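Local coordinates for protein putative ABC transporter subunit, substrate-binding component (PDB 4EVQ) that binds 4-hydroxybenzoate as the solute-binding component of an ABC transporter and probably delivers such lignin-derived aromatic acids for uptake, at residues Ala149-Ala154 with Pro207-Ala212; Ala252-Lys257 with Glu349-Lys354; His261-Leu266 with Ser355-Leu360; Gly293-Gln298 with Ala327-Pro332; Asn340-Phe345 with Ala362-Asp367. One frame throughout, in Å; residues are numbered along the deposited sequence.

Contact 1 (Ala149-Ala154 with Pro207-Ala212); sequences AGLKKA and PDCVYA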
# COMPACT_ATOMS: atom_id res chain seq x y z
N ALA A 149 0.81 18.97 14.37
CA ALA A 149 2.10 19.02 15.06
C ALA A 149 2.71 20.44 15.08
O ALA A 149 3.77 20.62 15.65
CB ALA A 149 3.12 18.02 14.44
N GLY A 150 2.09 21.40 14.41
CA GLY A 150 2.58 22.77 14.42
C GLY A 150 3.57 23.14 13.32
O GLY A 150 4.15 24.21 13.34
N LEU A 151 3.71 22.27 12.32
CA LEU A 151 4.58 22.55 11.19
C LEU A 151 3.92 23.46 10.17
O LEU A 151 2.70 23.45 10.00
CB LEU A 151 4.94 21.22 10.52
CG LEU A 151 5.75 20.33 11.45
CD1 LEU A 151 5.77 18.94 10.91
CD2 LEU A 151 7.19 20.82 11.70
N LYS A 152 4.73 24.26 9.48
CA LYS A 152 4.23 25.38 8.71
C LYS A 152 4.88 25.58 7.34
O LYS A 152 4.38 26.36 6.53
CB LYS A 152 4.42 26.72 9.51
CG LYS A 152 3.82 26.80 10.93
CD LYS A 152 3.74 28.26 11.40
CE LYS A 152 5.05 29.04 11.14
NZ LYS A 152 4.96 30.52 11.46
N LYS A 153 6.03 24.94 7.09
CA LYS A 153 6.84 25.31 5.93
C LYS A 153 7.54 24.05 5.40
O LYS A 153 8.61 23.69 5.86
CB LYS A 153 7.87 26.35 6.33
CG LYS A 153 8.75 26.86 5.18
CD LYS A 153 9.86 27.80 5.70
CE LYS A 153 10.77 28.26 4.61
NZ LYS A 153 11.95 29.08 5.12
N ALA A 154 6.91 23.39 4.41
CA ALA A 154 7.37 22.09 3.98
C ALA A 154 8.06 22.12 2.64
O ALA A 154 7.75 22.95 1.77
CB ALA A 154 6.16 21.14 3.85
N PRO A 207 13.19 24.75 5.13
CA PRO A 207 11.86 24.40 5.63
C PRO A 207 11.88 23.96 7.09
O PRO A 207 12.96 23.69 7.64
CB PRO A 207 11.48 23.22 4.71
CG PRO A 207 12.78 22.51 4.50
CD PRO A 207 13.78 23.66 4.32
N ASP A 208 10.71 23.89 7.72
CA ASP A 208 10.64 23.30 9.04
C ASP A 208 10.28 21.82 9.06
O ASP A 208 10.26 21.19 10.12
CB ASP A 208 9.72 24.10 9.99
CG ASP A 208 8.25 24.09 9.60
OD1 ASP A 208 7.81 23.35 8.70
OD2 ASP A 208 7.45 24.82 10.24
N CYS A 209 10.12 21.26 7.86
CA CYS A 209 9.91 19.81 7.73
C CYS A 209 10.07 19.43 6.27
O CYS A 209 9.94 20.22 5.35
CB CYS A 209 8.49 19.41 8.21
SG CYS A 209 7.13 20.27 7.36
N VAL A 210 10.27 18.12 6.08
CA VAL A 210 10.31 17.48 4.77
C VAL A 210 9.28 16.35 4.77
O VAL A 210 9.19 15.58 5.73
CB VAL A 210 11.70 16.94 4.47
CG1 VAL A 210 11.69 16.11 3.18
CG2 VAL A 210 12.70 18.09 4.34
N TYR A 211 8.51 16.31 3.70
CA TYR A 211 7.58 15.21 3.42
C TYR A 211 8.14 14.41 2.26
O TYR A 211 8.33 14.96 1.18
CB TYR A 211 6.22 15.78 3.03
CG TYR A 211 5.16 14.78 2.57
CD1 TYR A 211 4.38 14.12 3.48
CD2 TYR A 211 4.92 14.56 1.22
CE1 TYR A 211 3.39 13.25 3.05
CE2 TYR A 211 3.94 13.69 0.78
CZ TYR A 211 3.18 13.07 1.70
OH TYR A 211 2.14 12.22 1.29
N ALA A 212 8.38 13.11 2.47
CA ALA A 212 8.97 12.26 1.44
C ALA A 212 8.16 11.00 1.25
O ALA A 212 7.74 10.36 2.20
CB ALA A 212 10.41 11.89 1.81
O HOH W 1 7.00 25.04 12.84
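The carboxylate of Asp208 is gripped by two consecutive backbone N-H groups of the facing segment. Lys152 N meets Asp208 OD2 at 2.9 Å, on its syn lone pair, and makes a weak second bond to OD1. Lys153 N reaches Asp208 OD1 at 2.9 Å from above the carboxylate plane. With chi1 at 66°, CG of Asp208 sits between its own N and carbonyl carbon, and the carboxylate beyond it meets both N-H groups. A water donating to both Asp208 OD2 and Gly150 O adds a further tie, next to the Schellman motif where Gly150 ends the preceding helix. Lys153 O receives Asp208 N at 2.8 Å and, weakly, Cys209 N, while Pro207 CB crowds the same oxygen at 3.1 Å. Beyond the acid the contact turns apolar: Leu151 CD1 lies 3.9 Å from Cys209 CB, and Ala154 CB is 3.7 Å from Cys209 SG. Ala154 and Cys209 form a parallel bridge, the start of two adjacent strands in an alpha/beta sheet. Strand 153-159 runs here between 181-188 and 209-213; Met146 of helix 135-148 touches Leu151 and Cys209, whereas Phe171 and Phe175 of helix 162-177 touch Ala154.

Contact 2 (Ala252-Lys257 with Glu349-Lys354); sequences AGDGIK and ELKGGK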
# COMPACT_ATOMS: atom_id res chain seq x y z
N ALA A 252 20.04 6.10 11.85
CA ALA A 252 19.58 7.10 10.88
C ALA A 252 18.05 7.21 10.83
O ALA A 252 17.51 8.26 10.49
CB ALA A 252 20.06 6.78 9.46
N GLY A 253 17.36 6.11 11.13
CA GLY A 253 15.90 6.13 11.09
C GLY A 253 15.25 6.76 12.32
O GLY A 253 14.10 7.17 12.26
N ASP A 254 15.95 6.83 13.44
CA ASP A 254 15.29 7.19 14.67
C ASP A 254 14.74 8.60 14.56
O ASP A 254 15.43 9.53 14.14
CB ASP A 254 16.24 7.11 15.87
CG ASP A 254 16.52 5.68 16.37
OD1 ASP A 254 15.63 4.80 16.23
OD2 ASP A 254 17.60 5.50 17.02
N GLY A 255 13.48 8.72 14.95
CA GLY A 255 12.78 9.98 15.02
C GLY A 255 11.95 10.35 13.79
O GLY A 255 11.22 11.32 13.81
N ILE A 256 12.05 9.56 12.72
CA ILE A 256 11.21 9.82 11.56
C ILE A 256 9.75 9.60 11.94
O ILE A 256 9.42 8.61 12.59
CB ILE A 256 11.61 8.91 10.36
CG1 ILE A 256 13.03 9.26 9.88
CG2 ILE A 256 10.59 9.03 9.22
CD1 ILE A 256 13.51 8.29 8.84
N LYS A 257 8.89 10.50 11.52
CA LYS A 257 7.47 10.42 11.82
C LYS A 257 6.73 10.02 10.54
O LYS A 257 6.99 10.52 9.46
CB LYS A 257 6.95 11.77 12.27
CG LYS A 257 7.53 12.20 13.61
CD LYS A 257 6.54 12.05 14.68
CE LYS A 257 7.08 12.32 16.08
NZ LYS A 257 7.77 13.59 16.26
N GLU A 349 6.21 6.82 14.99
CA GLU A 349 7.59 7.28 14.99
C GLU A 349 8.49 6.06 14.90
O GLU A 349 8.24 5.05 15.58
CB GLU A 349 7.93 8.06 16.28
CG GLU A 349 9.34 8.62 16.33
CD GLU A 349 9.61 9.43 17.57
OE1 GLU A 349 8.66 9.76 18.29
OE2 GLU A 349 10.80 9.71 17.81
N LEU A 350 9.54 6.16 14.11
CA LEU A 350 10.52 5.10 14.07
C LEU A 350 11.42 5.27 15.28
O LEU A 350 12.02 6.35 15.47
CB LEU A 350 11.25 5.19 12.73
CG LEU A 350 12.32 4.22 12.32
CD1 LEU A 350 11.83 2.80 12.61
CD2 LEU A 350 12.70 4.47 10.87
N LYS A 351 11.46 4.27 16.15
CA LYS A 351 12.28 4.31 17.35
C LYS A 351 12.74 2.91 17.64
O LYS A 351 11.94 2.00 17.79
CB LYS A 351 11.46 4.81 18.53
CG LYS A 351 12.36 5.39 19.63
CD LYS A 351 13.14 6.64 19.16
CE LYS A 351 14.09 7.10 20.22
NZ LYS A 351 15.46 6.80 19.80
N GLY A 352 14.05 2.73 17.75
CA GLY A 352 14.56 1.44 18.15
C GLY A 352 14.42 0.35 17.12
O GLY A 352 14.37 -0.82 17.48
N GLY A 353 14.39 0.72 15.85
CA GLY A 353 14.30 -0.27 14.80
C GLY A 353 12.91 -0.77 14.46
O GLY A 353 12.79 -1.79 13.80
N LYS A 354 11.89 -0.06 14.90
CA LYS A 354 10.52 -0.37 14.54
C LYS A 354 9.71 0.91 14.65
O LYS A 354 10.10 1.85 15.34
CB LYS A 354 9.94 -1.46 15.44
CG LYS A 354 9.93 -1.09 16.89
CD LYS A 354 9.84 -2.33 17.77
CE LYS A 354 8.67 -2.25 18.76
NZ LYS A 354 8.82 -1.10 19.69
O HOH W 2 14.61 3.16 14.57
O HOH W 3 10.58 12.51 16.16
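Backbone hydrogen bonds join Gly255 to Leu350 and Leu350 to Ile256, and hold the loop to the strand. Gly255 N gives a nearly straight bond of 2.8 Å to Leu350 O, and Leu350 N returns one of 2.9 Å to Ile256 O. Next to these bonds Lys257 and Glu349 form an antiparallel non-hydrogen-bonded pair. The type II turn from Gly253 to Ile256 brings Gly255 N and Ile256 O to the strand.

Charged and polar side chains hold the outer flank. Asp254 OD1 accepts Gly352 N at 3.0 Å, on its syn side and 26° out of the carboxylate plane, and a water connects the same oxygen to Gly353 N. The other oxygen, Asp254 OD2, makes a long salt bridge of 3.7 Å with Lys351 NZ. Lys257 and Glu349 bring opposite charges near each other without a direct bridge; a water bonded to Lys257 NZ and Gly255 O also gives a weak bond to Glu349 OE2.

Apolar contact belongs to Leu350. Its CG is anti to the backbone N (chi1 -178°), and CD2 presses on Gly253, 3.3 Å from Gly253 O; a side chain on that glycine would collide with this methyl group. Ile256 CD1 approaches Leu350 CD2 more loosely, at 4.4 Å.

Strand 257-260 is thereby laid between parallel strand 235-238 and antiparallel strand 345-351, with Ile223 of helix 217-228 against Ile256.

Contact 3 (His261-Leu266 with Ser355-Leu360); sequences HYVSDL and SVNLGL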
# COMPACT_ATOMS: atom_id res chain seq x y z
N HIS A 261 -1.80 3.15 7.95
CA HIS A 261 -2.91 2.29 8.36
C HIS A 261 -2.51 1.02 9.09
O HIS A 261 -3.35 0.20 9.41
CB HIS A 261 -3.80 2.02 7.15
CG HIS A 261 -3.06 1.53 5.96
ND1 HIS A 261 -2.18 2.35 5.27
CD2 HIS A 261 -3.09 0.35 5.30
CE1 HIS A 261 -1.66 1.66 4.27
NE2 HIS A 261 -2.20 0.46 4.26
N TYR A 262 -1.23 0.83 9.35
CA TYR A 262 -0.75 -0.32 10.13
C TYR A 262 0.44 0.11 10.99
O TYR A 262 1.21 0.95 10.58
CB TYR A 262 -0.30 -1.47 9.20
CG TYR A 262 0.17 -2.67 9.95
CD1 TYR A 262 -0.70 -3.47 10.70
CD2 TYR A 262 1.52 -3.05 9.90
CE1 TYR A 262 -0.24 -4.54 11.42
CE2 TYR A 262 1.98 -4.14 10.61
CZ TYR A 262 1.08 -4.90 11.35
OH TYR A 262 1.57 -5.98 12.05
N VAL A 263 0.53 -0.47 12.18
CA VAL A 263 1.71 -0.36 13.03
C VAL A 263 1.90 -1.74 13.64
O VAL A 263 0.93 -2.37 14.02
CB VAL A 263 1.53 0.60 14.22
CG1 VAL A 263 2.92 1.09 14.70
CG2 VAL A 263 0.65 1.69 13.96
N SER A 264 3.14 -2.22 13.73
CA SER A 264 3.30 -3.63 14.09
C SER A 264 2.92 -3.91 15.51
O SER A 264 2.62 -5.06 15.80
CB SER A 264 4.69 -4.17 13.78
OG SER A 264 5.60 -3.43 14.46
N ASP A 265 2.87 -2.88 16.35
CA ASP A 265 2.52 -3.05 17.76
C ASP A 265 1.04 -3.02 18.05
O ASP A 265 0.67 -3.04 19.22
CB ASP A 265 3.28 -2.02 18.67
CG ASP A 265 2.92 -0.56 18.40
OD1 ASP A 265 1.98 -0.30 17.66
OD2 ASP A 265 3.58 0.35 19.00
N LEU A 266 0.18 -2.99 17.04
CA LEU A 266 -1.25 -2.97 17.31
C LEU A 266 -1.62 -4.20 18.14
O LEU A 266 -1.22 -5.30 17.83
CB LEU A 266 -2.05 -2.93 16.03
CG LEU A 266 -2.03 -1.60 15.24
CD1 LEU A 266 -2.64 -1.75 13.85
CD2 LEU A 266 -2.77 -0.51 16.01
N SER A 355 8.56 0.96 13.99
CA SER A 355 7.64 2.09 14.16
C SER A 355 6.77 1.79 15.35
O SER A 355 6.33 0.68 15.53
CB SER A 355 6.78 2.31 12.91
OG SER A 355 7.53 2.97 11.91
N VAL A 356 6.56 2.80 16.19
CA VAL A 356 5.68 2.70 17.33
C VAL A 356 4.50 3.63 17.14
O VAL A 356 4.58 4.64 16.48
CB VAL A 356 6.40 3.00 18.63
CG1 VAL A 356 7.57 2.04 18.82
CG2 VAL A 356 6.88 4.40 18.64
N ASN A 357 3.37 3.23 17.70
CA ASN A 357 2.13 3.97 17.59
C ASN A 357 2.10 5.16 18.54
O ASN A 357 2.13 4.99 19.74
CB ASN A 357 1.03 2.98 17.93
CG ASN A 357 -0.36 3.48 17.61
OD1 ASN A 357 -0.55 4.61 17.15
ND2 ASN A 357 -1.34 2.60 17.79
N LEU A 358 1.98 6.35 17.98
CA LEU A 358 1.82 7.56 18.78
C LEU A 358 0.37 7.99 18.93
O LEU A 358 0.09 8.90 19.69
CB LEU A 358 2.60 8.70 18.15
CG LEU A 358 4.09 8.50 18.06
CD1 LEU A 358 4.70 9.77 17.48
CD2 LEU A 358 4.67 8.18 19.44
N GLY A 359 -0.54 7.31 18.26
CA GLY A 359 -1.95 7.53 18.44
C GLY A 359 -2.64 7.65 17.10
O GLY A 359 -2.03 7.60 16.07
N LEU A 360 -3.94 7.79 17.13
CA LEU A 360 -4.71 7.86 15.94
C LEU A 360 -4.49 9.21 15.26
O LEU A 360 -4.62 10.27 15.92
CB LEU A 360 -6.17 7.71 16.37
CG LEU A 360 -7.17 7.45 15.30
CD1 LEU A 360 -6.82 6.23 14.58
CD2 LEU A 360 -8.58 7.34 15.95
O HOH W 4 5.80 -1.70 16.27
O HOH W 5 -0.49 0.12 19.16
O HOH W 6 3.03 2.27 20.79
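A type I turn from Val263 to Leu266, just beyond strand 257-260, places Asp265 against Asn357 on strand 354-362. The single direct hydrogen bond between the segments runs from Asn357 N to Asp265 OD2, 3.2 Å long and nearly straight at 167°. The donor lies on the syn side of the acid, 19° out of its plane. The rest of the polar seam is water-mediated. One water donates to Asp265 OD1 and accepts from Asn357 ND2; another donates to Asp265 OD2 and Asn357 O. A third connects Ser264 OG with Ser355 O.

Asp265 and Asn357 cross at about a right angle, their carboxylate and amide planes 39° apart, and OD1 of the acid comes within 3.4 Å of Asn357 CB. An alanine here would probably leave Asn357 N without its acceptor and deprive two bridging waters of their anchor on the turn.

Beside the polar seam, Val263 points at the strand: CG1 packs 3.5 Å from Ser355 O and 3.7 Å from Asn357 N. Leu266 CD2 flanks the amide at 3.9 Å from Asn357 ND2. On its other side, Asn357 OD1 accepts Gly359 N at 2.9 Å from above the carbonyl plane.

That last bond makes an Asx turn, and it overlaps a classic beta bulge, in which Leu358 and Gly359, on outermost strand 354-362 of the seven-stranded sheet, both face Leu347 of strand 345-351.

Contact 4 (Gly293-Gln298 with Ala327-Pro332); sequences GWDAGQ and ASPRGP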
# COMPACT_ATOMS: atom_id res chain seq x y z
N GLY A 293 -1.42 -8.19 1.76
CA GLY A 293 -1.52 -9.50 1.10
C GLY A 293 -2.33 -10.47 1.90
O GLY A 293 -3.18 -11.20 1.36
N TRP A 294 -2.09 -10.54 3.19
CA TRP A 294 -2.90 -11.37 4.06
C TRP A 294 -4.37 -11.04 3.95
O TRP A 294 -5.24 -11.94 3.86
CB TRP A 294 -2.40 -11.13 5.48
CG TRP A 294 -3.15 -11.80 6.61
CD1 TRP A 294 -4.17 -11.26 7.33
CD2 TRP A 294 -2.85 -13.06 7.23
NE1 TRP A 294 -4.54 -12.11 8.33
CE2 TRP A 294 -3.75 -13.22 8.31
CE3 TRP A 294 -1.93 -14.08 6.97
CZ2 TRP A 294 -3.77 -14.37 9.12
CZ3 TRP A 294 -1.92 -15.19 7.81
CH2 TRP A 294 -2.83 -15.33 8.87
N ASP A 295 -4.70 -9.76 3.95
CA ASP A 295 -6.08 -9.36 3.87
C ASP A 295 -6.69 -9.56 2.50
O ASP A 295 -7.92 -9.74 2.40
CB ASP A 295 -6.27 -7.91 4.34
CG ASP A 295 -6.08 -7.77 5.85
OD1 ASP A 295 -6.34 -8.74 6.60
OD2 ASP A 295 -5.72 -6.66 6.31
N ALA A 296 -5.90 -9.52 1.46
CA ALA A 296 -6.38 -9.95 0.14
C ALA A 296 -6.80 -11.40 0.24
O ALA A 296 -7.85 -11.76 -0.31
CB ALA A 296 -5.31 -9.76 -0.91
N GLY A 297 -6.04 -12.23 0.96
CA GLY A 297 -6.42 -13.62 1.21
C GLY A 297 -7.71 -13.70 1.99
O GLY A 297 -8.60 -14.47 1.59
N GLN A 298 -7.88 -12.93 3.05
CA GLN A 298 -9.15 -12.96 3.77
C GLN A 298 -10.34 -12.51 2.93
O GLN A 298 -11.46 -13.07 3.03
CB GLN A 298 -9.07 -12.09 5.02
CG GLN A 298 -7.97 -12.44 5.99
CD GLN A 298 -8.33 -12.02 7.40
OE1 GLN A 298 -9.11 -12.69 8.09
NE2 GLN A 298 -7.78 -10.91 7.84
N ALA A 327 -11.78 -9.36 10.75
CA ALA A 327 -10.71 -8.76 11.51
C ALA A 327 -9.41 -8.87 10.72
O ALA A 327 -8.98 -9.95 10.27
CB ALA A 327 -10.58 -9.44 12.81
N SER A 328 -8.78 -7.71 10.56
CA SER A 328 -7.46 -7.60 9.96
C SER A 328 -6.44 -7.41 11.07
O SER A 328 -6.77 -6.89 12.11
CB SER A 328 -7.45 -6.36 9.06
OG SER A 328 -6.11 -5.99 8.68
N PRO A 329 -5.16 -7.69 10.81
CA PRO A 329 -4.10 -7.23 11.68
C PRO A 329 -4.20 -5.72 11.97
O PRO A 329 -3.76 -5.26 13.02
CB PRO A 329 -2.82 -7.62 10.90
CG PRO A 329 -3.22 -8.87 10.21
CD PRO A 329 -4.64 -8.54 9.73
N ARG A 330 -4.79 -4.93 11.08
CA ARG A 330 -5.01 -3.49 11.33
C ARG A 330 -6.04 -3.22 12.42
O ARG A 330 -6.01 -2.33 13.27
CB ARG A 330 -5.50 -2.87 10.04
CG ARG A 330 -4.35 -2.84 9.06
CD ARG A 330 -4.71 -2.33 7.68
NE ARG A 330 -5.17 -3.43 6.83
CZ ARG A 330 -5.45 -3.32 5.54
NH1 ARG A 330 -5.39 -2.15 4.94
NH2 ARG A 330 -5.76 -4.41 4.85
N GLY A 331 -7.04 -4.00 12.33
CA GLY A 331 -8.28 -3.66 13.03
C GLY A 331 -9.45 -4.24 12.23
O GLY A 331 -9.22 -5.07 11.35
N PRO A 332 -10.71 -3.81 12.52
CA PRO A 332 -11.80 -4.29 11.66
C PRO A 332 -11.63 -3.81 10.22
O PRO A 332 -11.34 -2.65 9.98
CB PRO A 332 -13.05 -3.65 12.30
CG PRO A 332 -12.68 -3.35 13.71
CD PRO A 332 -11.21 -3.01 13.66
O HOH W 7 -9.27 -12.85 10.70
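Asp295, on helix 288-306, faces an ST turn at Ser328-Arg330, and its carboxylate carries the tight part of this contact in a periplasmic binding protein. Three donors from residues 328-330 converge on OD2. In the conformer described here, Arg330 NH2 makes a salt bridge to Asp295 OD2 at 2.7 Å, with an N-H...O angle of 170°, through the anti lone pair; the guanidinium and carboxylate are nearly coplanar, 11° apart. Arg330 NE of the same conformer adds a weak bond, and Ser328 OG donates to Asp295 OD2 over a very short 2.5 Å. Such an array probably favours the charged form of the acid. Ser328 OG in turn accepts Arg330 N at 2.9 Å, so the turn that presents the arginine is itself tied to the hydroxyl gripping the acid. Arg330 NH2 has a further partner in Thr131 O.

An asparagine in place of Asp295 would probably leave the Arg330 charge without its mate across the contact and weaken the hold on the Ser328 hydroxyl.

Apolar packing joins Pro329 CD to Trp294 CD1 at 3.7 Å, obliquely to the indole, whose NE1 is bonded to Glu270 of helix 269-282; the same CD also lies 3.6 Å from Asp295 OD1.

The looser side begins at exposed Ala327, where a water lies close to Gln298 OE1 and Ala327 O. Gln298 links the two sides, one N-H of NE2 going to Asp295 OD1 at 2.9 Å and the other to Ala327 O at 2.9 Å, both acceptors lying close to the amide plane.

Contact 5 (Asn340-Phe345 with Ala362-Asp367); sequences NPVQNF and APAVAD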
# COMPACT_ATOMS: atom_id res chain seq x y z
N ASN A 340 -12.87 0.67 -1.48
CA ASN A 340 -11.58 1.02 -0.86
C ASN A 340 -11.69 0.75 0.63
O ASN A 340 -12.78 0.92 1.22
CB ASN A 340 -11.30 2.49 -1.10
CG ASN A 340 -9.85 2.83 -0.98
OD1 ASN A 340 -9.02 2.21 -1.63
ND2 ASN A 340 -9.54 3.79 -0.15
N PRO A 341 -10.60 0.40 1.34
CA PRO A 341 -10.74 0.20 2.77
C PRO A 341 -11.15 1.45 3.53
O PRO A 341 -10.75 2.55 3.18
CB PRO A 341 -9.33 -0.24 3.23
CG PRO A 341 -8.73 -0.82 1.95
CD PRO A 341 -9.23 0.05 0.88
N VAL A 342 -11.97 1.26 4.57
CA VAL A 342 -12.29 2.31 5.54
C VAL A 342 -11.59 1.90 6.80
O VAL A 342 -11.91 0.85 7.38
CB VAL A 342 -13.81 2.40 5.71
CG1 VAL A 342 -14.17 3.44 6.76
CG2 VAL A 342 -14.40 2.73 4.36
N GLN A 343 -10.59 2.69 7.22
CA GLN A 343 -9.69 2.24 8.24
C GLN A 343 -9.02 3.42 8.94
O GLN A 343 -8.91 4.49 8.37
CB GLN A 343 -8.63 1.33 7.60
CG GLN A 343 -7.68 2.12 6.69
CD GLN A 343 -6.83 1.22 5.80
OE1 GLN A 343 -6.52 0.11 6.17
NE2 GLN A 343 -6.50 1.72 4.64
N ASN A 344 -8.53 3.17 10.13
CA ASN A 344 -7.76 4.18 10.86
C ASN A 344 -6.43 4.43 10.15
O ASN A 344 -5.83 3.51 9.55
CB ASN A 344 -7.46 3.70 12.29
CG ASN A 344 -8.67 3.71 13.21
OD1 ASN A 344 -9.64 4.40 13.00
ND2 ASN A 344 -8.52 3.03 14.33
N PHE A 345 -5.94 5.64 10.31
CA PHE A 345 -4.53 5.96 10.06
C PHE A 345 -3.89 6.37 11.37
O PHE A 345 -4.41 7.20 12.09
CB PHE A 345 -4.37 7.05 9.00
CG PHE A 345 -4.77 6.61 7.62
CD1 PHE A 345 -3.85 5.98 6.79
CD2 PHE A 345 -6.05 6.80 7.16
CE1 PHE A 345 -4.20 5.52 5.52
CE2 PHE A 345 -6.39 6.35 5.90
CZ PHE A 345 -5.45 5.74 5.06
N ALA A 362 -6.06 9.75 11.90
CA ALA A 362 -7.37 9.91 11.28
C ALA A 362 -8.19 8.70 11.66
O ALA A 362 -7.67 7.60 11.58
CB ALA A 362 -7.24 10.01 9.74
N PRO A 363 -9.46 8.88 12.04
CA PRO A 363 -10.34 7.74 12.25
C PRO A 363 -10.73 7.14 10.92
O PRO A 363 -10.30 7.61 9.87
CB PRO A 363 -11.57 8.36 12.96
CG PRO A 363 -11.68 9.65 12.30
CD PRO A 363 -10.26 10.13 12.06
N ALA A 364 -11.56 6.12 10.95
CA ALA A 364 -11.83 5.35 9.77
C ALA A 364 -12.92 6.01 8.93
O ALA A 364 -14.13 5.90 9.24
CB ALA A 364 -12.23 3.96 10.14
N VAL A 365 -12.52 6.70 7.87
CA VAL A 365 -13.48 7.41 7.03
C VAL A 365 -13.32 6.98 5.57
O VAL A 365 -12.25 6.59 5.12
CB VAL A 365 -13.45 8.94 7.16
CG1 VAL A 365 -13.43 9.37 8.59
CG2 VAL A 365 -12.33 9.52 6.48
N ALA A 366 -14.43 7.07 4.83
CA ALA A 366 -14.42 6.67 3.44
C ALA A 366 -13.82 7.72 2.53
O ALA A 366 -14.17 8.89 2.64
CB ALA A 366 -15.86 6.38 3.03
N ASP A 367 -12.90 7.31 1.64
CA ASP A 367 -12.37 8.17 0.59
C ASP A 367 -13.54 8.67 -0.20
O ASP A 367 -14.49 7.90 -0.49
CB ASP A 367 -11.44 7.40 -0.34
CG ASP A 367 -10.94 8.23 -1.53
OD1 ASP A 367 -10.03 9.08 -1.33
OD2 ASP A 367 -11.42 8.00 -2.68
O HOH W 8 -11.23 5.02 1.94
O HOH W 9 -9.97 5.13 5.68
O HOH W 10 -9.36 7.30 7.38
O HOH W 11 -11.92 4.99 13.94
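Val342 meets Ala364 and Ala366 with its two methyl groups, which part at CB. CG1, anti to the backbone N (chi1 178°), lies 3.5 Å from Ala364 O and 3.9 Å from Ala364 CB. CG2 turns to the next alanine, 4.0 Å from Ala366 CA and a little farther from its CB. Nearby, Ala364 CA approaches Gln343 O at 3.4 Å in a CA-H...O contact.

The two segments leave an antiparallel pairing between strands 345-351 and 354-362, the last two of the sheet. Its hydrogen-bonded pair is Phe345 with Ala362: Phe345 N reaches Ala362 O at 2.9 Å, and Ala362 N returns a bond of 3.0 Å to Phe345 O. Beyond it direct backbone bonds between the segments cease and waters bridge them. One accepts from Gln343 N and lies close to Val365 O; another bonds Asn340 ND2, Pro341 O and Asp367 N together. Asn344 OD1 accepts from a third, at 2.5 Å, which also accepts from Ala364 N.

At the far end Asn340 ND2 passes 4.1 Å from Asp367 CB, while Asn340 OD1 is bonded to Arg130 and Asp367 forms a salt bridge with Arg121.

How the contacts relate
Contacts 1, 2 and 3 reach the seven-stranded sheet: contact 1 joins two of its parallel strands, contacts 2 and 3 its antiparallel edge. Contacts 1 and 2 lie about 17 Å apart between centres; contacts 2 and 3, about 12 Å apart, touch through neighbouring strands 345-351 and 354-362. Contact 1 closes first along the chain. Contact 4 is nested inside the loops closed by contacts 2 and 3, while contact 5 alternates with both. Contacts 3, 4 and 5 lie about 14 to 15 Å apart between centres and touch one another, through His261, Arg330 and Gln343 among others. Ser355, Arg330 and Asn340 side chains lie about 11 to 13 Å from bound 4-hydroxybenzoate, probably beyond its first shell.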